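Local coordinates for putative uncharacterized protein (Pseudomonas phage 201phi2-1, PDB 3R4V) that is a phage tubulin-like protein of otherwise undescribed function, whose nucleotide-binding pocket holds guanosine-5'-diphosphate, at residues M15-K20 and D166-K171; C87-G92 and F116-M121; N129-M134 and T280-K285. All coordinates share one frame; numbering follows the deposited sequence.

Contact 1: residues M15-K20 and D166-K171. With GDP (guanosine-5'-diphosphate), chain B.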
# COMPACT_ATOMS: atom_id res chain seq x y z
N MET A 15 9.80 -3.98 -3.99
CA MET A 15 10.91 -4.10 -4.93
C MET A 15 10.44 -4.77 -6.22
O MET A 15 10.80 -4.35 -7.32
CB MET A 15 12.05 -4.92 -4.32
CG MET A 15 12.72 -4.30 -3.10
SD MET A 15 13.76 -2.88 -3.47
CE MET A 15 14.97 -3.62 -4.55
N ASN A 16 9.62 -5.80 -6.06
CA ASN A 16 9.13 -6.55 -7.20
C ASN A 16 8.21 -5.69 -8.08
O ASN A 16 8.32 -5.71 -9.30
CB ASN A 16 8.41 -7.83 -6.76
CG ASN A 16 9.35 -8.84 -6.09
OD1 ASN A 16 10.58 -8.72 -6.13
ND2 ASN A 16 8.75 -9.86 -5.48
N VAL A 17 7.32 -4.92 -7.45
CA VAL A 17 6.45 -4.03 -8.22
C VAL A 17 7.27 -2.94 -8.91
O VAL A 17 7.00 -2.59 -10.06
CB VAL A 17 5.35 -3.39 -7.35
CG1 VAL A 17 4.57 -2.37 -8.15
CG2 VAL A 17 4.42 -4.48 -6.84
N ALA A 18 8.28 -2.42 -8.22
CA ALA A 18 9.17 -1.41 -8.81
C ALA A 18 9.79 -1.83 -10.15
O ALA A 18 9.96 -1.00 -11.06
CB ALA A 18 10.25 -1.01 -7.82
N THR A 19 10.13 -3.11 -10.30
CA THR A 19 10.78 -3.56 -11.53
C THR A 19 9.92 -3.25 -12.76
O THR A 19 10.41 -3.14 -13.88
CB THR A 19 11.11 -5.08 -11.51
OG1 THR A 19 9.90 -5.84 -11.53
CG2 THR A 19 11.93 -5.44 -10.27
N LYS A 20 8.62 -3.09 -12.54
CA LYS A 20 7.70 -2.88 -13.64
C LYS A 20 7.55 -1.40 -13.94
O LYS A 20 6.91 -1.01 -14.92
CB LYS A 20 6.35 -3.52 -13.33
CG LYS A 20 6.50 -5.00 -13.03
CD LYS A 20 5.18 -5.69 -12.81
CE LYS A 20 5.39 -7.20 -12.76
NZ LYS A 20 6.12 -7.67 -13.97
N ASP A 166 1.46 -6.99 -11.74
CA ASP A 166 1.11 -6.32 -12.99
C ASP A 166 -0.09 -5.39 -12.79
O ASP A 166 -0.10 -4.25 -13.26
CB ASP A 166 0.83 -7.33 -14.11
CG ASP A 166 2.10 -7.89 -14.73
OD1 ASP A 166 3.17 -7.29 -14.56
OD2 ASP A 166 2.02 -8.94 -15.41
N GLU A 167 -1.10 -5.88 -12.09
CA GLU A 167 -2.30 -5.08 -11.84
C GLU A 167 -1.95 -3.85 -11.01
O GLU A 167 -2.44 -2.75 -11.26
CB GLU A 167 -3.36 -5.89 -11.10
CG GLU A 167 -4.37 -5.02 -10.37
CD GLU A 167 -5.35 -5.82 -9.53
OE1 GLU A 167 -5.80 -5.30 -8.48
OE2 GLU A 167 -5.66 -6.97 -9.91
N ILE A 168 -1.07 -4.02 -10.04
CA ILE A 168 -0.72 -2.90 -9.18
C ILE A 168 0.03 -1.85 -9.98
O ILE A 168 -0.25 -0.67 -9.89
CB ILE A 168 0.10 -3.34 -7.95
CG1 ILE A 168 -0.79 -4.16 -7.01
CG2 ILE A 168 0.66 -2.12 -7.23
CD1 ILE A 168 -0.05 -4.78 -5.81
N ALA A 169 0.99 -2.28 -10.79
CA ALA A 169 1.75 -1.33 -11.58
C ALA A 169 0.84 -0.54 -12.52
O ALA A 169 1.04 0.66 -12.73
CB ALA A 169 2.85 -2.03 -12.38
N GLU A 170 -0.16 -1.20 -13.09
CA GLU A 170 -1.07 -0.50 -14.01
C GLU A 170 -1.93 0.52 -13.29
O GLU A 170 -2.27 1.57 -13.85
CB GLU A 170 -1.93 -1.49 -14.80
CG GLU A 170 -1.17 -2.19 -15.93
CD GLU A 170 -0.73 -1.24 -17.03
OE1 GLU A 170 -1.46 -0.26 -17.31
OE2 GLU A 170 0.35 -1.46 -17.61
N LYS A 171 -2.30 0.22 -12.04
CA LYS A 171 -3.03 1.19 -11.23
C LYS A 171 -2.14 2.37 -10.83
O LYS A 171 -2.59 3.51 -10.84
CB LYS A 171 -3.60 0.54 -9.97
CG LYS A 171 -4.75 -0.43 -10.22
CD LYS A 171 -5.04 -1.17 -8.92
CE LYS A 171 -6.29 -2.01 -8.97
NZ LYS A 171 -6.49 -2.67 -7.63
PB GDP B . 9.14 -8.14 3.21
O1B GDP B . 10.37 -8.04 2.33
O2B GDP B . 8.45 -6.80 3.20
O3B GDP B . 9.54 -8.56 4.62
O3A GDP B . 8.17 -9.28 2.66
PA GDP B . 7.72 -9.50 1.13
O1A GDP B . 8.86 -9.94 0.23
O2A GDP B . 7.03 -8.27 0.60
O5' GDP B . 6.71 -10.70 1.32
C5' GDP B . 5.59 -10.61 2.23
C4' GDP B . 4.47 -11.52 1.76
O4' GDP B . 3.87 -10.99 0.58
C3' GDP B . 4.94 -12.92 1.37
O3' GDP B . 4.86 -13.80 2.49
C2' GDP B . 3.97 -13.32 0.29
O2' GDP B . 2.76 -13.82 0.86
C1' GDP B . 3.59 -12.02 -0.39
N9 GDP B . 4.46 -11.69 -1.54
C8 GDP B . 5.80 -11.88 -1.65
N7 GDP B . 6.26 -11.40 -2.84
C5 GDP B . 5.20 -10.88 -3.50
C6 GDP B . 4.98 -10.20 -4.79
O6 GDP B . 5.92 -10.00 -5.58
N1 GDP B . 3.72 -9.81 -5.09
C2 GDP B . 2.68 -10.01 -4.24
N2 GDP B . 1.44 -9.59 -4.59
N3 GDP B . 2.82 -10.62 -3.04
C4 GDP B . 4.03 -11.06 -2.63

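Contact 2: residues C87-G92 and F116-M121. With GDP (guanosine-5'-diphosphate), chain B.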
# COMPACT_ATOMS: atom_id res chain seq x y z
N CYS A 87 4.19 1.92 -1.74
CA CYS A 87 3.78 0.57 -2.12
C CYS A 87 4.56 -0.51 -1.38
O CYS A 87 5.78 -0.51 -1.37
CB CYS A 87 3.94 0.39 -3.64
SG CYS A 87 3.64 -1.30 -4.23
N TYR A 88 3.84 -1.43 -0.75
CA TYR A 88 4.48 -2.50 -0.00
C TYR A 88 3.46 -3.58 0.36
O TYR A 88 2.26 -3.36 0.25
CB TYR A 88 5.11 -1.92 1.27
CG TYR A 88 4.14 -1.13 2.13
CD1 TYR A 88 3.47 -1.74 3.18
CD2 TYR A 88 3.91 0.23 1.91
CE1 TYR A 88 2.58 -1.01 4.00
CE2 TYR A 88 3.02 0.95 2.72
CZ TYR A 88 2.37 0.32 3.75
OH TYR A 88 1.48 1.02 4.55
N SER A 89 3.96 -4.73 0.81
CA SER A 89 3.11 -5.78 1.35
C SER A 89 2.78 -5.55 2.82
O SER A 89 3.65 -5.17 3.61
CB SER A 89 3.78 -7.16 1.18
OG SER A 89 2.92 -8.20 1.64
N LEU A 90 1.53 -5.80 3.20
CA LEU A 90 1.11 -5.72 4.60
C LEU A 90 1.60 -6.92 5.39
O LEU A 90 1.57 -6.89 6.62
CB LEU A 90 -0.40 -5.68 4.72
CG LEU A 90 -1.15 -4.57 4.00
CD1 LEU A 90 -2.63 -4.89 3.98
CD2 LEU A 90 -0.86 -3.25 4.71
N GLY A 91 2.04 -7.97 4.71
CA GLY A 91 2.20 -9.26 5.37
C GLY A 91 3.61 -9.74 5.69
O GLY A 91 3.77 -10.76 6.35
N GLY A 92 4.62 -9.01 5.24
CA GLY A 92 6.00 -9.37 5.54
C GLY A 92 6.51 -8.60 6.75
O GLY A 92 5.71 -8.06 7.53
N PHE A 116 -0.40 1.69 -2.14
CA PHE A 116 -0.87 0.45 -2.72
C PHE A 116 -0.33 -0.68 -1.84
O PHE A 116 0.90 -0.87 -1.75
CB PHE A 116 -0.35 0.31 -4.16
CG PHE A 116 -1.08 1.20 -5.13
CD1 PHE A 116 -2.17 0.73 -5.84
CD2 PHE A 116 -0.71 2.53 -5.28
CE1 PHE A 116 -2.87 1.56 -6.70
CE2 PHE A 116 -1.40 3.37 -6.15
CZ PHE A 116 -2.47 2.89 -6.85
N VAL A 117 -1.22 -1.41 -1.17
CA VAL A 117 -0.77 -2.38 -0.17
C VAL A 117 -1.33 -3.75 -0.50
O VAL A 117 -2.46 -3.87 -1.00
CB VAL A 117 -1.14 -1.96 1.27
CG1 VAL A 117 -0.41 -0.65 1.65
CG2 VAL A 117 -2.65 -1.83 1.43
N VAL A 118 -0.54 -4.79 -0.25
CA VAL A 118 -0.94 -6.15 -0.61
C VAL A 118 -1.34 -6.94 0.63
O VAL A 118 -0.61 -6.97 1.63
CB VAL A 118 0.21 -6.88 -1.34
CG1 VAL A 118 -0.08 -8.37 -1.48
CG2 VAL A 118 0.43 -6.27 -2.71
N GLY A 119 -2.49 -7.59 0.57
CA GLY A 119 -2.93 -8.50 1.62
C GLY A 119 -2.36 -9.89 1.38
O GLY A 119 -2.87 -10.64 0.53
N ALA A 120 -1.32 -10.24 2.13
CA ALA A 120 -0.64 -11.52 1.94
C ALA A 120 -1.40 -12.62 2.68
O ALA A 120 -1.88 -12.41 3.79
CB ALA A 120 0.79 -11.44 2.46
N MET A 121 -1.48 -13.81 2.08
CA MET A 121 -2.44 -14.79 2.57
C MET A 121 -1.85 -16.18 2.81
O MET A 121 -2.60 -17.11 3.11
CB MET A 121 -3.61 -14.91 1.59
CG MET A 121 -4.32 -13.61 1.25
SD MET A 121 -5.18 -12.91 2.66
CE MET A 121 -5.93 -11.46 1.92
PB GDP B . 9.14 -8.14 3.21
O1B GDP B . 10.37 -8.04 2.33
O2B GDP B . 8.45 -6.80 3.20
O3B GDP B . 9.54 -8.56 4.62
O3A GDP B . 8.17 -9.28 2.66
PA GDP B . 7.72 -9.50 1.13
O1A GDP B . 8.86 -9.94 0.23
O2A GDP B . 7.03 -8.27 0.60
O5' GDP B . 6.71 -10.70 1.32
C5' GDP B . 5.59 -10.61 2.23
C4' GDP B . 4.47 -11.52 1.76
O4' GDP B . 3.87 -10.99 0.58
C3' GDP B . 4.94 -12.92 1.37
O3' GDP B . 4.86 -13.80 2.49
C2' GDP B . 3.97 -13.32 0.29
O2' GDP B . 2.76 -13.82 0.86
C1' GDP B . 3.59 -12.02 -0.39
N9 GDP B . 4.46 -11.69 -1.54
C8 GDP B . 5.80 -11.88 -1.65
N7 GDP B . 6.26 -11.40 -2.84
C5 GDP B . 5.20 -10.88 -3.50
C6 GDP B . 4.98 -10.20 -4.79
O6 GDP B . 5.92 -10.00 -5.58
N1 GDP B . 3.72 -9.81 -5.09
C2 GDP B . 2.68 -10.01 -4.24
N2 GDP B . 1.44 -9.59 -4.59
N3 GDP B . 2.82 -10.62 -3.04
C4 GDP B . 4.03 -11.06 -2.63

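Contact 3: residues N129-M134 and T280-K285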
# COMPACT_ATOMS: atom_id res chain seq x y z
N ASN A 129 0.40 -10.31 10.34
CA ASN A 129 1.07 -9.09 9.92
C ASN A 129 0.13 -8.15 9.18
O ASN A 129 0.18 -6.94 9.39
CB ASN A 129 2.31 -9.41 9.07
CG ASN A 129 3.48 -9.89 9.92
OD1 ASN A 129 3.50 -9.69 11.13
ND2 ASN A 129 4.46 -10.53 9.28
N ASP A 130 -0.75 -8.71 8.35
CA ASP A 130 -1.72 -7.91 7.60
C ASP A 130 -2.56 -7.10 8.58
O ASP A 130 -2.73 -5.90 8.42
CB ASP A 130 -2.69 -8.77 6.81
CG ASP A 130 -2.06 -9.48 5.64
OD1 ASP A 130 -1.03 -9.03 5.10
OD2 ASP A 130 -2.64 -10.52 5.25
N ILE A 131 -3.06 -7.79 9.61
CA ILE A 131 -3.88 -7.15 10.64
C ILE A 131 -3.13 -6.04 11.36
O ILE A 131 -3.63 -4.92 11.49
CB ILE A 131 -4.36 -8.16 11.68
CG1 ILE A 131 -5.32 -9.16 11.03
CG2 ILE A 131 -5.03 -7.44 12.84
CD1 ILE A 131 -5.50 -10.42 11.85
N ASP A 132 -1.93 -6.36 11.86
CA ASP A 132 -1.16 -5.37 12.61
C ASP A 132 -0.78 -4.17 11.74
O ASP A 132 -0.75 -3.05 12.21
CB ASP A 132 0.09 -5.98 13.26
CG ASP A 132 -0.24 -7.00 14.33
OD1 ASP A 132 -1.38 -6.99 14.86
OD2 ASP A 132 0.65 -7.81 14.65
N THR A 133 -0.51 -4.40 10.46
CA THR A 133 -0.13 -3.30 9.58
C THR A 133 -1.34 -2.41 9.23
O THR A 133 -1.21 -1.17 9.20
CB THR A 133 0.59 -3.81 8.33
OG1 THR A 133 1.68 -4.65 8.75
CG2 THR A 133 1.16 -2.65 7.54
N MET A 134 -2.50 -3.01 9.03
CA MET A 134 -3.72 -2.22 8.82
C MET A 134 -3.99 -1.38 10.07
O MET A 134 -4.31 -0.20 9.97
CB MET A 134 -4.91 -3.09 8.48
CG MET A 134 -4.88 -3.67 7.06
SD MET A 134 -5.02 -2.38 5.80
CE MET A 134 -6.76 -1.98 6.01
N THR A 280 -12.34 -10.32 6.69
CA THR A 280 -11.92 -11.41 5.82
C THR A 280 -10.58 -11.95 6.28
O THR A 280 -10.39 -13.17 6.36
CB THR A 280 -11.83 -10.94 4.35
OG1 THR A 280 -13.15 -10.67 3.85
CG2 THR A 280 -11.20 -12.01 3.49
N ILE A 281 -9.66 -11.05 6.59
CA ILE A 281 -8.33 -11.42 7.09
C ILE A 281 -8.43 -12.15 8.43
O ILE A 281 -7.82 -13.20 8.62
CB ILE A 281 -7.42 -10.19 7.25
CG1 ILE A 281 -7.17 -9.53 5.90
CG2 ILE A 281 -6.09 -10.57 7.91
CD1 ILE A 281 -6.50 -8.18 6.00
N THR A 282 -9.20 -11.60 9.36
CA THR A 282 -9.26 -12.22 10.68
C THR A 282 -9.97 -13.57 10.66
O THR A 282 -9.58 -14.48 11.39
CB THR A 282 -9.86 -11.30 11.79
OG1 THR A 282 -11.16 -10.84 11.41
CG2 THR A 282 -8.95 -10.11 12.05
N ASP A 283 -11.00 -13.70 9.83
CA ASP A 283 -11.69 -14.98 9.72
C ASP A 283 -10.76 -16.02 9.11
O ASP A 283 -10.73 -17.17 9.54
CB ASP A 283 -12.93 -14.86 8.83
CG ASP A 283 -14.11 -14.23 9.54
OD1 ASP A 283 -14.08 -14.04 10.78
OD2 ASP A 283 -15.10 -13.93 8.84
N SER A 284 -10.00 -15.62 8.10
CA SER A 284 -9.06 -16.56 7.48
C SER A 284 -8.04 -17.02 8.51
O SER A 284 -7.73 -18.21 8.60
CB SER A 284 -8.36 -15.96 6.26
OG SER A 284 -9.29 -15.69 5.23
N LYS A 285 -7.53 -16.08 9.30
CA LYS A 285 -6.53 -16.42 10.31
C LYS A 285 -7.14 -17.32 11.38
O LYS A 285 -6.51 -18.28 11.82
CB LYS A 285 -5.95 -15.15 10.93
CG LYS A 285 -4.78 -15.43 11.87
CD LYS A 285 -4.30 -14.16 12.54
CE LYS A 285 -3.16 -14.46 13.49
NZ LYS A 285 -3.28 -13.64 14.72

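Contact 1: residues M15-K20 and D166-K171
Val17 and Ile168 meet in the buried half of this contact, where helix 11-18 lies beside helix 161-178. The two branched side chains cross at about a right angle, methyl against methyl, with Val17 CG1 4.0 Å from Ile168 CG2. Val17 reaches across because CG1 stands anti to its backbone N (chi1 174°). A short beta-branched residue suits this place: it is stiff and puts a methyl directly against the other helix. One turn on, the root of the Lys20 chain packs on the helix, CB 3.9 Å from Ala169 CB; the small alanine lets the lysine stem come close.

Toward solvent the contact becomes looser and polar. The outer part of the Lys20 chain runs on past Asp166, and NZ forms a salt bridge with Asp166 OD1, but the placement of that oxygen is doubtful, since it crowds the lysine chain. Glu162 of the same helix offers the ammonium its stronger partner.

The residue before Val17 turns to the nucleotide instead. Asn16 ND2 donates to O6 of guanosine-5'-diphosphate over 2.8 Å and almost straight (176°), while Asn16 OD1 bonds with Asn37, which helps to fix which way the amide is turned. An amide fits because its N-H can read the guanine carbonyl.

Ala18 rests on Cys30 of strand 28-32. Val17 packs on Cys87 of strand 84-89 and Ile168 on Phe116 and Val118 of strand 113-119, so the two helices lie together over the same side of the central sheet.

Contact 2: residues C87-G92 and F116-M121
The beta-alpha-beta unit made of strand 84-89, helix 95-108 and strand 113-119 brings Cys87, Tyr88 and Ser89 alongside Phe116, Val117 and Val118 in the middle of the tubulin-type nucleotide-binding sheet. The strands run parallel, 12° apart, and their backbones are joined by Tyr88 N to Phe116 O at 3.2 Å, Val118 N to Tyr88 O, and Leu90 N to Val118 O at 2.9 Å. This last bond carries the pairing just past the strand end.

On the face bearing Tyr88 and Val117, the two side chains lie side by side and point the same way. Val117 CG1 makes a CH-pi contact over the tyrosine ring, 3.9 Å from its centroid and displaced toward the rim near CZ. Tyr88 CG sits between its backbone N and carbonyl carbon (chi1 54°), a setting that goes with a ring lying alongside Val117. While the CG1 branch of the valine meets the ring, its CB and CG2 meet Leu90, whose side chain crosses it obliquely with CD2 3.7 Å from Val117 CB.

The opposite face, with Ser89 and Val118, serves guanosine-5'-diphosphate: Val118 CG1 approaches the guanine N2 at 3.7 Å. Beyond the strand, Gly91 and Gly92 begin the glycine-rich signature loop of the tubulin family, and Gly91, lacking a side chain, lets its CA come near Ala120 CB.

A small hydroxyl suits the strand end because it works both ways. Ser89 OG accepts Gly91 N at 3.2 Å, an ST turn, and donates to the ribose O4' at 3.1 Å.

Contact 3: residues N129-M134 and T280-K285
Behind the Asp130 and Ile131 surface that meets Ile281, the carbonyl O of Asn129 takes the backbone N of Thr133 at 2.8 Å, an ordinary helical bond. The polar end of Asp130 also faces inward: OD1 accepts from the backbone N of Ala120. This leaves its CB to meet the neighbouring helix, 3.9 Å from Ile281 CD1.

The rest of the interface is aliphatic. Ile131 and Ile281 slide past each other in opposite directions, with Ile131 CG1 3.5 Å from Ile281 CG2. Ile281 CG2 stands anti to its backbone N, which points this methyl at Ile131. Ile131 CD1 goes further, to Thr282 CG2 and to the methylene CD of Lys285, 4.0 Å away. Threonine suits this edge because its OG1 bonds back to Met278 O, leaving the methyl for the isoleucine. Lysine suits it through its long hydrocarbon stem. Each of Ile131, Ile281 and Thr282 was modelled in two conformers, so the closest approaches here are less certain.

The helix segments cross at -150°, roughly antiparallel, with axes 10.0 Å apart, a spacing bridged by the branched side chains. Leu127 of helix 124-144 touches Ile281 and Lys285, and Met278 of helix 274-294 touches Ile131 and Met134. Helix 274-294 thereby covers one side of helix 124-144, whose Asn129, Asp132 and Thr133 touch Arg60 of helix 60-67.

How the contacts relate
Contacts 1 and 2 are buried and share the nucleotide, contact 1 supplying a base-reading amide and contact 2 a ribose-binding hydroxyl. They also touch directly: Lys171 CB lies 3.5 Å from Phe116 CE1, and the helix pair of contact 1 sits on the strands of contact 2. Contact 3 is only partly buried and does not reach contact 1. It connects with contact 2 through Asn129 ND2, which probably bonds to Gly91 O. The chemistry follows place: backbone hydrogen bonds join the central strands, small apolar groups with an outer charged edge join the helices of contact 1, and isoleucines edged by a threonine methyl and a lysine stem join strand-covering helix 124-144 to the more peripheral helix 274-294.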